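Local coordinates for protein 2-methyl-3-hydroxypyridine-5-carboxylic acid oxygenase (Mesorhizobium loti, PDB 3ALJ) that probably uses bound FAD, a reduced nicotinamide cofactor and dioxygen to oxidise and open the pyridine ring of 2-methyl-3-hydroxypyridine-5-carboxylic acid, at residues Thr272-Ser277 and Ile335-Gln340; Arg280-Leu285 and Ser319-Ala324; Ala284-Ala289 and Val326-Arg331. All coordinates share one frame; numbering follows the deposited sequence. Where two conformers were deposited one is given.

Contact 1 of 3, residues Thr272-Ser277 and Ile335-Gln340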
loop_
_atom_site.group_PDB
_atom_site.type_symbol
_atom_site.label_atom_id
_atom_site.label_comp_id
_atom_site.label_asym_id
_atom_site.label_seq_id
_atom_site.Cartn_x
_atom_site.Cartn_y
_atom_site.Cartn_z
ATOM N N THR A 272 -1.284 8.476 -9.452
ATOM C CA THR A 272 -2.493 8.712 -8.691
ATOM C C THR A 272 -3.729 8.595 -9.467
ATOM O O THR A 272 -3.718 8.743 -10.739
ATOM C CB THR A 272 -2.472 10.159 -8.037
ATOM O OG1 THR A 272 -2.436 11.165 -9.086
ATOM C CG2 THR A 272 -1.234 10.373 -7.163
ATOM N N THR A 273 -4.837 8.285 -8.814
ATOM C CA THR A 273 -6.225 8.217 -9.445
ATOM C C THR A 273 -7.199 8.840 -8.496
ATOM O O THR A 273 -7.148 8.653 -7.272
ATOM C CB THR A 273 -6.721 6.735 -9.799
ATOM O OG1 THR A 273 -6.640 5.928 -8.595
ATOM C CG2 THR A 273 -5.755 6.078 -10.751
ATOM N N LYS A 274 -8.135 9.584 -9.096
ATOM C CA LYS A 274 -9.225 10.127 -8.272
ATOM C C LYS A 274 -10.507 10.082 -9.147
ATOM O O LYS A 274 -10.383 10.464 -10.336
ATOM C CB LYS A 274 -9.015 11.589 -7.778
ATOM C CG LYS A 274 -10.122 11.988 -6.721
ATOM C CD LYS A 274 -9.664 13.319 -6.128
ATOM C CE LYS A 274 -10.745 13.701 -5.135
ATOM N NZ LYS A 274 -10.206 15.023 -4.463
ATOM N N LEU A 275 -11.608 9.566 -8.564
ATOM C CA LEU A 275 -12.820 9.294 -9.369
ATOM C C LEU A 275 -14.045 10.076 -8.866
ATOM O O LEU A 275 -14.129 10.347 -7.706
ATOM C CB LEU A 275 -13.212 7.818 -9.271
ATOM C CG LEU A 275 -12.234 6.744 -9.746
ATOM C CD1 LEU A 275 -12.855 5.310 -9.760
ATOM C CD2 LEU A 275 -11.258 6.987 -10.749
ATOM N N ASP A 276 -14.985 10.296 -9.789
ATOM C CA ASP A 276 -16.313 10.932 -9.486
ATOM C C ASP A 276 -17.010 10.092 -8.367
ATOM O O ASP A 276 -17.652 10.596 -7.418
ATOM C CB ASP A 276 -17.150 11.059 -10.791
ATOM C CG ASP A 276 -18.504 11.725 -10.558
ATOM O OD1 ASP A 276 -19.538 11.045 -10.792
ATOM O OD2 ASP A 276 -18.476 12.909 -10.181
ATOM N N SER A 277 -16.954 8.777 -8.563
ATOM C CA SER A 277 -17.590 7.836 -7.664
ATOM C C SER A 277 -16.893 6.527 -7.670
ATOM O O SER A 277 -16.064 6.316 -8.584
ATOM C CB SER A 277 -19.113 7.686 -7.996
ATOM O OG SER A 277 -19.187 6.939 -9.204
ATOM N N ILE A 335 -12.457 9.976 4.488
ATOM C CA ILE A 335 -11.148 9.728 5.123
ATOM C C ILE A 335 -10.054 9.573 4.017
ATOM O O ILE A 335 -8.932 10.079 4.111
ATOM C CB ILE A 335 -11.211 8.451 5.991
ATOM C CG1 ILE A 335 -12.469 8.554 6.963
ATOM C CG2 ILE A 335 -9.860 8.254 6.643
ATOM C CD1 ILE A 335 -12.610 7.261 7.757
ATOM N N THR A 336 -10.382 8.829 2.980
ATOM C CA THR A 336 -9.423 8.572 1.862
ATOM C C THR A 336 -9.215 9.821 1.037
ATOM O O THR A 336 -8.058 10.103 0.684
ATOM C CB THR A 336 -9.996 7.472 0.963
ATOM O OG1 THR A 336 -9.846 6.193 1.630
ATOM C CG2 THR A 336 -9.123 7.389 -0.337
ATOM N N ASP A 337 -10.276 10.646 0.753
ATOM C CA ASP A 337 -10.065 11.806 -0.026
ATOM C C ASP A 337 -9.139 12.781 0.708
ATOM O O ASP A 337 -8.257 13.389 0.129
ATOM C CB ASP A 337 -11.422 12.523 -0.215
ATOM C CG ASP A 337 -12.248 11.951 -1.286
ATOM O OD1 ASP A 337 -11.818 11.137 -2.094
ATOM O OD2 ASP A 337 -13.455 12.329 -1.286
ATOM N N ARG A 338 -9.333 12.889 2.033
ATOM C CA ARG A 338 -8.479 13.802 2.846
ATOM C C ARG A 338 -7.055 13.327 2.904
ATOM O O ARG A 338 -6.112 14.077 2.765
ATOM C CB ARG A 338 -8.985 13.925 4.325
ATOM C CG ARG A 338 -10.205 14.863 4.362
ATOM C CD ARG A 338 -10.657 15.233 5.843
ATOM N NE ARG A 338 -10.980 14.044 6.634
ATOM C CZ ARG A 338 -12.201 13.479 6.750
ATOM N NH1 ARG A 338 -13.234 14.059 6.090
ATOM N NH2 ARG A 338 -12.386 12.406 7.490
ATOM N N CYS A 339 -6.911 11.992 3.076
ATOM C CA CYS A 339 -5.549 11.436 3.151
ATOM C C CYS A 339 -4.753 11.541 1.796
ATOM O O CYS A 339 -3.620 11.932 1.764
ATOM C CB CYS A 339 -5.645 9.977 3.643
ATOM S SG CYS A 339 -4.038 9.161 3.805
ATOM N N GLN A 340 -5.505 11.301 0.713
ATOM C CA GLN A 340 -4.905 11.473 -0.621
ATOM C C GLN A 340 -4.443 12.922 -0.851
ATOM O O GLN A 340 -3.364 13.179 -1.336
ATOM C CB GLN A 340 -5.927 10.981 -1.669
ATOM C CG GLN A 340 -5.478 11.270 -3.052
ATOM C CD GLN A 340 -6.545 10.848 -4.056
ATOM O OE1 GLN A 340 -7.677 11.322 -3.993
ATOM N NE2 GLN A 340 -6.211 9.893 -4.960
HETATM O O HOH W 1 -8.249 13.700 -2.737
#
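Gln340 reaches from helix 335-340 to the backbone of strand 272-275, its NE2 donating to Thr273 O at 2.8 Å. The N-H...O angle is 144°; the donor stands above the carbonyl plane, 39° out of it, while the acceptor lies almost in the plane of the glutamine amide. With CG anti to the backbone N (chi1 173°) and the rest of the chain extended, the amide is carried across to the strand. NE2 also bonds Ala292 O. The CB of Thr273 points away from the helix, and its OG1 bonds Ala292 N and Asp288 O, so in this tighter inner part NE2 and the threonine hydroxyl each have two backbone partners.

The outer part is looser. Lys274 runs fully extended across the amide oxygen, with CD 3.5 Å from Gln340 OE1, and carries its ammonium group outward. There one water bridges both segments: it accepts from Lys274 NZ at 2.9 Å and donates to Asp337 O at 2.9 Å and to Gln340 OE1 at 2.7 Å. The carboxylate of Asp337 makes no direct salt bridge with Lys274, NZ lying 4.8 Å from Asp337 OD1; its ion pair is with Arg333, one helical turn earlier.

The contact thus ties an edge strand of the seven-stranded sheet, 267-275, to the long helix 321-349. Donating to two carbonyls through NE2 and accepting from water through OE1, the Gln340 amide is likely to be held in one orientation, whereas the lysine and aspartate charges probably add only a weak, solvent-damped attraction.

Contact 2 of 3, residues Arg280-Leu285 and Ser319-Ala324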
loop_
_atom_site.group_PDB
_atom_site.type_symbol
_atom_site.label_atom_id
_atom_site.label_comp_id
_atom_site.label_asym_id
_atom_site.label_seq_id
_atom_site.Cartn_x
_atom_site.Cartn_y
_atom_site.Cartn_z
ATOM N N ARG A 280 -20.997 1.426 -9.113
ATOM C CA ARG A 280 -22.020 1.504 -10.197
ATOM C C ARG A 280 -22.802 0.214 -10.104
ATOM O O ARG A 280 -22.308 -0.842 -10.370
ATOM C CB ARG A 280 -21.357 1.754 -11.560
ATOM C CG ARG A 280 -22.387 2.224 -12.597
ATOM C CD ARG A 280 -22.480 3.724 -12.471
ATOM N NE ARG A 280 -21.184 4.388 -12.567
ATOM C CZ ARG A 280 -20.591 4.743 -13.694
ATOM N NH1 ARG A 280 -19.435 5.411 -13.603
ATOM N NH2 ARG A 280 -21.119 4.492 -14.879
ATOM N N GLY A 281 -24.076 0.337 -9.712
ATOM C CA GLY A 281 -24.829 -0.882 -9.541
ATOM C C GLY A 281 -24.197 -1.835 -8.524
ATOM O O GLY A 281 -24.068 -1.461 -7.312
ATOM N N LYS A 282 -23.932 -3.060 -8.939
ATOM C CA LYS A 282 -23.354 -4.073 -8.068
ATOM C C LYS A 282 -21.796 -4.076 -8.139
ATOM O O LYS A 282 -21.246 -4.986 -7.573
ATOM C CB LYS A 282 -23.859 -5.452 -8.404
ATOM C CG LYS A 282 -25.446 -5.595 -8.196
ATOM C CD LYS A 282 -25.883 -6.966 -8.842
ATOM C CE LYS A 282 -27.384 -7.080 -9.265
ATOM N NZ LYS A 282 -28.080 -6.832 -8.039
ATOM N N VAL A 283 -21.226 -3.059 -8.775
ATOM C CA VAL A 283 -19.727 -2.976 -8.890
ATOM C C VAL A 283 -19.211 -1.945 -7.896
ATOM O O VAL A 283 -19.640 -0.807 -7.836
ATOM C CB VAL A 283 -19.376 -2.506 -10.303
ATOM C CG1 VAL A 283 -17.842 -2.262 -10.393
ATOM C CG2 VAL A 283 -19.790 -3.627 -11.351
ATOM N N ALA A 284 -18.174 -2.364 -7.105
ATOM C CA ALA A 284 -17.432 -1.419 -6.216
ATOM C C ALA A 284 -16.000 -1.459 -6.614
ATOM O O ALA A 284 -15.389 -2.553 -6.783
ATOM C CB ALA A 284 -17.529 -1.866 -4.820
ATOM N N LEU A 285 -15.452 -0.264 -6.734
ATOM C CA LEU A 285 -13.976 -0.086 -7.035
ATOM C C LEU A 285 -13.256 0.138 -5.700
ATOM O O LEU A 285 -13.643 1.027 -4.936
ATOM C CB LEU A 285 -13.768 1.142 -7.911
ATOM C CG LEU A 285 -14.567 1.013 -9.247
ATOM C CD1 LEU A 285 -14.253 2.280 -10.061
ATOM C CD2 LEU A 285 -14.210 -0.247 -10.064
ATOM N N SER A 319 -29.448 -4.440 3.411
ATOM C CA SER A 319 -29.889 -3.605 2.270
ATOM C C SER A 319 -29.593 -4.371 0.981
ATOM O O SER A 319 -28.867 -5.381 1.008
ATOM C CB SER A 319 -29.018 -2.328 2.217
ATOM O OG SER A 319 -29.003 -1.654 3.519
ATOM N N SER A 320 -30.087 -3.855 -0.141
ATOM C CA SER A 320 -29.652 -4.373 -1.437
ATOM C C SER A 320 -28.153 -4.079 -1.535
ATOM O O SER A 320 -27.609 -3.152 -0.872
ATOM C CB SER A 320 -30.335 -3.644 -2.586
ATOM O OG SER A 320 -30.016 -2.312 -2.626
ATOM N N VAL A 321 -27.487 -4.930 -2.326
ATOM C CA VAL A 321 -26.061 -4.627 -2.614
ATOM C C VAL A 321 -25.886 -3.249 -3.186
ATOM O O VAL A 321 -24.985 -2.498 -2.796
ATOM C CB VAL A 321 -25.475 -5.685 -3.590
ATOM C CG1 VAL A 321 -24.113 -5.259 -4.167
ATOM C CG2 VAL A 321 -25.375 -7.049 -2.974
ATOM N N GLU A 322 -26.756 -2.834 -4.072
ATOM C CA GLU A 322 -26.602 -1.458 -4.643
ATOM C C GLU A 322 -26.644 -0.371 -3.606
ATOM O O GLU A 322 -25.837 0.561 -3.607
ATOM C CB GLU A 322 -27.663 -1.242 -5.777
ATOM C CG GLU A 322 -27.497 -2.147 -6.962
ATOM C CD GLU A 322 -28.275 -3.465 -6.900
ATOM O OE1 GLU A 322 -28.602 -4.090 -5.844
ATOM O OE2 GLU A 322 -28.509 -3.984 -8.053
ATOM N N ASP A 323 -27.596 -0.500 -2.675
ATOM C CA ASP A 323 -27.682 0.476 -1.654
ATOM C C ASP A 323 -26.515 0.392 -0.653
ATOM O O ASP A 323 -26.079 1.424 -0.146
ATOM C CB ASP A 323 -29.010 0.314 -0.866
ATOM C CG ASP A 323 -30.224 0.752 -1.649
ATOM O OD1 ASP A 323 -30.093 1.417 -2.693
ATOM O OD2 ASP A 323 -31.305 0.446 -1.109
ATOM N N ALA A 324 -26.095 -0.825 -0.320
ATOM C CA ALA A 324 -24.902 -0.979 0.566
ATOM C C ALA A 324 -23.677 -0.327 -0.008
ATOM O O ALA A 324 -22.906 0.299 0.765
ATOM C CB ALA A 324 -24.613 -2.395 0.888
HETATM O O HOH W 2 -24.449 0.940 -6.116
#
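Lys282 NZ donates to Glu322 OE2 at 2.9 Å, a salt bridge at the surface. The ammonium group comes to the syn side of that oxygen but 35° out of the carboxylate plane, and Glu322 OE1 stays farther away, so one oxygen takes the bond. Both chains bend to meet: the lysine turns at its last torsion (chi4 -58°), the glutamate at chi2 (91°), which also lays the carboxylate beside Lys282 CG, 3.5 Å from Glu322 OE2. Closer to the backbone, Glu322 CG rests on Gly281 O at 3.5 Å, and Val321 CG1 packs against Lys282 CA at 4.1 Å.

Gly281 and Lys282 are the two corner residues of a type II' turn, the tight hairpin between strands 279-280 and 283-285 at one margin of the six-stranded sheet of the FAD-binding domain. Gly281 takes the positive phi that the first corner of such a turn needs. The hairpin meets the first turn of helix 321-349, where Ser320 OG accepts from Asp323 N at 3.0 Å as N-cap. With an alanine in place of Glu322, Lys282 would probably be left without its mate, its ammonium group free to swing into solvent, and Gly281 O would lose the methylene lying on it. A second link joins backbone to backbone: a water donates to Gly281 O at 2.7 Å and to Glu322 O.

Contact 3 of 3, residues Ala284-Ala289 and Val326-Arg331. With FAD (flavin-adenine dinucleotide), chain B.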
loop_
_atom_site.group_PDB
_atom_site.type_symbol
_atom_site.label_atom_id
_atom_site.label_comp_id
_atom_site.label_asym_id
_atom_site.label_seq_id
_atom_site.Cartn_x
_atom_site.Cartn_y
_atom_site.Cartn_z
ATOM N N ALA A 284 -18.174 -2.364 -7.105
ATOM C CA ALA A 284 -17.432 -1.419 -6.216
ATOM C C ALA A 284 -16.000 -1.459 -6.614
ATOM O O ALA A 284 -15.389 -2.553 -6.783
ATOM C CB ALA A 284 -17.529 -1.866 -4.820
ATOM N N LEU A 285 -15.452 -0.264 -6.734
ATOM C CA LEU A 285 -13.976 -0.086 -7.035
ATOM C C LEU A 285 -13.256 0.138 -5.700
ATOM O O LEU A 285 -13.643 1.027 -4.936
ATOM C CB LEU A 285 -13.768 1.142 -7.911
ATOM C CG LEU A 285 -14.567 1.013 -9.247
ATOM C CD1 LEU A 285 -14.253 2.280 -10.061
ATOM C CD2 LEU A 285 -14.210 -0.247 -10.064
ATOM N N VAL A 286 -12.192 -0.617 -5.458
ATOM C CA VAL A 286 -11.474 -0.613 -4.110
ATOM C C VAL A 286 -10.013 -0.444 -4.370
ATOM O O VAL A 286 -9.482 -1.174 -5.235
ATOM C CB VAL A 286 -11.706 -1.934 -3.307
ATOM C CG1 VAL A 286 -13.282 -2.108 -3.015
ATOM C CG2 VAL A 286 -10.913 -3.213 -3.831
ATOM N N GLY A 287 -9.300 0.360 -3.597
ATOM C CA GLY A 287 -7.857 0.358 -3.703
ATOM C C GLY A 287 -7.374 1.314 -4.774
ATOM O O GLY A 287 -8.031 2.342 -5.017
ATOM N N ASP A 288 -6.213 1.006 -5.359
ATOM C CA ASP A 288 -5.649 1.923 -6.330
ATOM C C ASP A 288 -6.585 2.086 -7.614
ATOM O O ASP A 288 -6.410 3.084 -8.346
ATOM C CB ASP A 288 -4.311 1.365 -6.835
ATOM C CG ASP A 288 -3.124 1.706 -5.900
ATOM O OD1 ASP A 288 -3.352 2.240 -4.805
ATOM O OD2 ASP A 288 -1.995 1.418 -6.349
ATOM N N ALA A 289 -7.489 1.153 -7.822
ATOM C CA ALA A 289 -8.487 1.315 -8.901
ATOM C C ALA A 289 -9.268 2.627 -8.697
ATOM O O ALA A 289 -9.770 3.218 -9.681
ATOM C CB ALA A 289 -9.445 0.137 -8.913
ATOM N N VAL A 326 -23.549 2.357 -2.096
ATOM C CA VAL A 326 -23.660 3.750 -1.965
ATOM C C VAL A 326 -23.414 4.145 -0.469
ATOM O O VAL A 326 -22.700 5.137 -0.205
ATOM C CB VAL A 326 -25.073 4.146 -2.481
ATOM C CG1 VAL A 326 -25.436 5.648 -2.091
ATOM C CG2 VAL A 326 -25.097 4.087 -3.990
ATOM N N ALA A 327 -23.961 3.374 0.481
ATOM C CA ALA A 327 -23.757 3.802 1.877
ATOM C C ALA A 327 -22.250 3.704 2.206
ATOM O O ALA A 327 -21.745 4.512 2.976
ATOM C CB ALA A 327 -24.547 2.890 2.788
ATOM N N TRP A 328 -21.626 2.665 1.652
ATOM C CA TRP A 328 -20.170 2.458 1.952
ATOM C C TRP A 328 -19.330 3.613 1.471
ATOM O O TRP A 328 -18.521 4.175 2.249
ATOM C CB TRP A 328 -19.747 1.227 1.205
ATOM C CG TRP A 328 -18.247 1.032 1.010
ATOM C CD1 TRP A 328 -17.303 0.694 1.989
ATOM C CD2 TRP A 328 -17.557 1.091 -0.265
ATOM N NE1 TRP A 328 -16.033 0.598 1.377
ATOM C CE2 TRP A 328 -16.203 0.856 0.024
ATOM C CE3 TRP A 328 -17.951 1.377 -1.604
ATOM C CZ2 TRP A 328 -15.250 0.724 -0.982
ATOM C CZ3 TRP A 328 -16.978 1.331 -2.595
ATOM C CH2 TRP A 328 -15.640 1.087 -2.248
ATOM N N GLU A 329 -19.456 4.000 0.205
ATOM C CA GLU A 329 -18.710 5.161 -0.252
ATOM C C GLU A 329 -18.963 6.427 0.577
ATOM O O GLU A 329 -18.063 7.176 0.962
ATOM C CB GLU A 329 -18.875 5.411 -1.783
ATOM C CG GLU A 329 -18.068 6.564 -2.311
ATOM C CD GLU A 329 -18.258 6.834 -3.816
ATOM O OE1 GLU A 329 -18.866 6.046 -4.508
ATOM O OE2 GLU A 329 -17.842 7.946 -4.175
ATOM N N THR A 330 -20.256 6.659 0.794
ATOM C CA THR A 330 -20.610 7.853 1.578
ATOM C C THR A 330 -19.912 7.845 2.967
ATOM O O THR A 330 -19.462 8.892 3.443
ATOM C CB THR A 330 -22.174 7.863 1.776
ATOM O OG1 THR A 330 -22.710 8.111 0.479
ATOM C CG2 THR A 330 -22.591 9.084 2.697
ATOM N N ARG A 331 -19.883 6.676 3.624
ATOM C CA ARG A 331 -19.329 6.573 4.983
ATOM C C ARG A 331 -17.805 6.728 5.028
ATOM O O ARG A 331 -17.245 7.376 5.851
ATOM C CB ARG A 331 -19.707 5.170 5.529
ATOM C CG ARG A 331 -19.203 4.936 6.943
ATOM C CD ARG A 331 -19.822 3.726 7.490
ATOM N NE ARG A 331 -19.392 2.439 6.902
ATOM C CZ ARG A 331 -18.378 1.687 7.391
ATOM N NH1 ARG A 331 -17.642 2.173 8.396
ATOM N NH2 ARG A 331 -18.055 0.452 6.859
HETATM P PA FAD B . -2.309 -3.551 -6.478
HETATM O O1A FAD B . -1.443 -3.799 -5.284
HETATM O O2A FAD B . -1.775 -2.885 -7.609
HETATM O O5B FAD B . -2.874 -4.973 -6.904
HETATM C C5B FAD B . -3.744 -5.121 -8.075
HETATM C C4B FAD B . -3.573 -6.589 -8.408
HETATM O O4B FAD B . -4.519 -6.742 -9.522
HETATM C C3B FAD B . -2.252 -6.970 -8.966
HETATM O O3B FAD B . -1.784 -8.210 -8.398
HETATM C C2B FAD B . -2.503 -7.016 -10.517
HETATM O O2B FAD B . -1.649 -7.946 -11.205
HETATM C C1B FAD B . -3.900 -7.533 -10.617
HETATM N N9A FAD B . -4.628 -7.056 -11.749
HETATM C C8A FAD B . -4.493 -5.880 -12.453
HETATM N N7A FAD B . -5.428 -5.769 -13.408
HETATM C C5A FAD B . -6.191 -6.924 -13.327
HETATM C C6A FAD B . -7.346 -7.333 -13.988
HETATM N N6A FAD B . -7.886 -6.568 -14.995
HETATM N N1A FAD B . -7.858 -8.511 -13.623
HETATM C C2A FAD B . -7.314 -9.287 -12.678
HETATM N N3A FAD B . -6.209 -8.931 -11.962
HETATM C C4A FAD B . -5.689 -7.718 -12.298
HETATM N N1 FAD B . 1.004 1.889 0.808
HETATM C C2 FAD B . 1.073 1.693 2.112
HETATM O O2 FAD B . 0.086 1.408 2.809
HETATM N N3 FAD B . 2.297 1.821 2.770
HETATM C C4 FAD B . 3.473 2.113 2.077
HETATM O O4 FAD B . 4.594 2.063 2.707
HETATM C C4X FAD B . 3.363 2.332 0.715
HETATM N N5 FAD B . 4.520 2.749 -0.028
HETATM C C5X FAD B . 4.385 3.033 -1.375
HETATM C C6 FAD B . 5.469 3.545 -2.110
HETATM C C7 FAD B . 5.357 3.765 -3.459
HETATM C C7M FAD B . 6.583 4.315 -4.242
HETATM C C8 FAD B . 4.157 3.557 -4.105
HETATM C C8M FAD B . 3.979 3.829 -5.616
HETATM C C9 FAD B . 3.064 3.053 -3.385
HETATM C C9A FAD B . 3.156 2.827 -1.989
HETATM N N10 FAD B . 2.019 2.343 -1.204
HETATM C C10 FAD B . 2.137 2.157 0.122
HETATM C "C1'" FAD B . 0.665 2.149 -1.911
HETATM C "C2'" FAD B . 0.467 0.668 -2.206
HETATM O "O2'" FAD B . 1.575 0.189 -2.996
HETATM C "C3'" FAD B . -0.791 0.488 -3.076
HETATM O "O3'" FAD B . -1.765 1.512 -2.646
HETATM C "C4'" FAD B . -1.468 -0.808 -2.908
HETATM O "O4'" FAD B . -0.539 -1.831 -3.369
HETATM C "C5'" FAD B . -2.687 -0.919 -3.764
HETATM O "O5'" FAD B . -3.266 -2.206 -3.569
HETATM P P FAD B . -4.363 -2.661 -4.612
HETATM O O1P FAD B . -4.728 -4.026 -4.209
HETATM O O2P FAD B . -5.439 -1.635 -4.785
HETATM O O3P FAD B . -3.590 -2.675 -6.032
#
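Trp328 enters from helix 326-331 and meets three consecutive residues, Ala284 to Val286, with the six-membered part of its indole. The apolar contacts come at a slant, neither squarely over the ring nor along its rim: Ala284 CB lies 3.9 Å from Trp328 CZ3, and Val286 CG1 4.0 Å from Trp328 CZ2, the latter less certain because it holds for one of two deposited valine conformers. With CG anti to the backbone N (chi1 163°), the indole extends toward residues 284-286.

Between these two lies the edge contact. Leu285 O sits in the indole plane, 3.3 Å from Trp328 CH2, where the slightly positive ring rim can face a carbonyl oxygen. The polar side of the indole is held as well, NE1 donating to Asn307 O of helix 300-314, which also packs on the ring through Ser310 and Leu311.

Strand 283-285 belongs to the Rossmann-like sheet of the FAD-binding domain, and the chain leaving it carries a Gly-Asp pair, Gly287-Asp288, consistent with the GD motif of flavoprotein monooxygenases of the p-hydroxybenzoate hydroxylase type.

Polar bonds dominate at this flavin end. Asp288 N donates to FAD O2P at 2.8 Å and nearly straight (161°), while Asp288 OD1 accepts from the ribityl hydroxyl FAD O3' at 2.8 Å. One residue thus grips both a phosphate and the ribityl chain. Gly287 CA lies 3.3 Å from FAD O2P, where any side chain would run into the phosphate oxygen.

Overall arrangement
Helix 321-349 takes part in all three contacts, meeting the hairpin and strand 283-285 in contacts 2 and 3 and strand 267-275 in contact 1. Contact 2, at its N-terminal end, is a surface contact built on charge and water; contact 3, next along and sharing Ala284 and Leu285 with it, is buried and depends on one aromatic side chain. Contact 1, farther on, is partly buried and mixes direct amide bonding with a water bridge. Contacts 2 and 3 hold the six-stranded sheet, contact 1 the edge of the seven-stranded one. Thr273 of contact 1 adjoins Asp288 at the FAD-binding end of contact 3, and Leu275 packs against Leu285 between the two sheets.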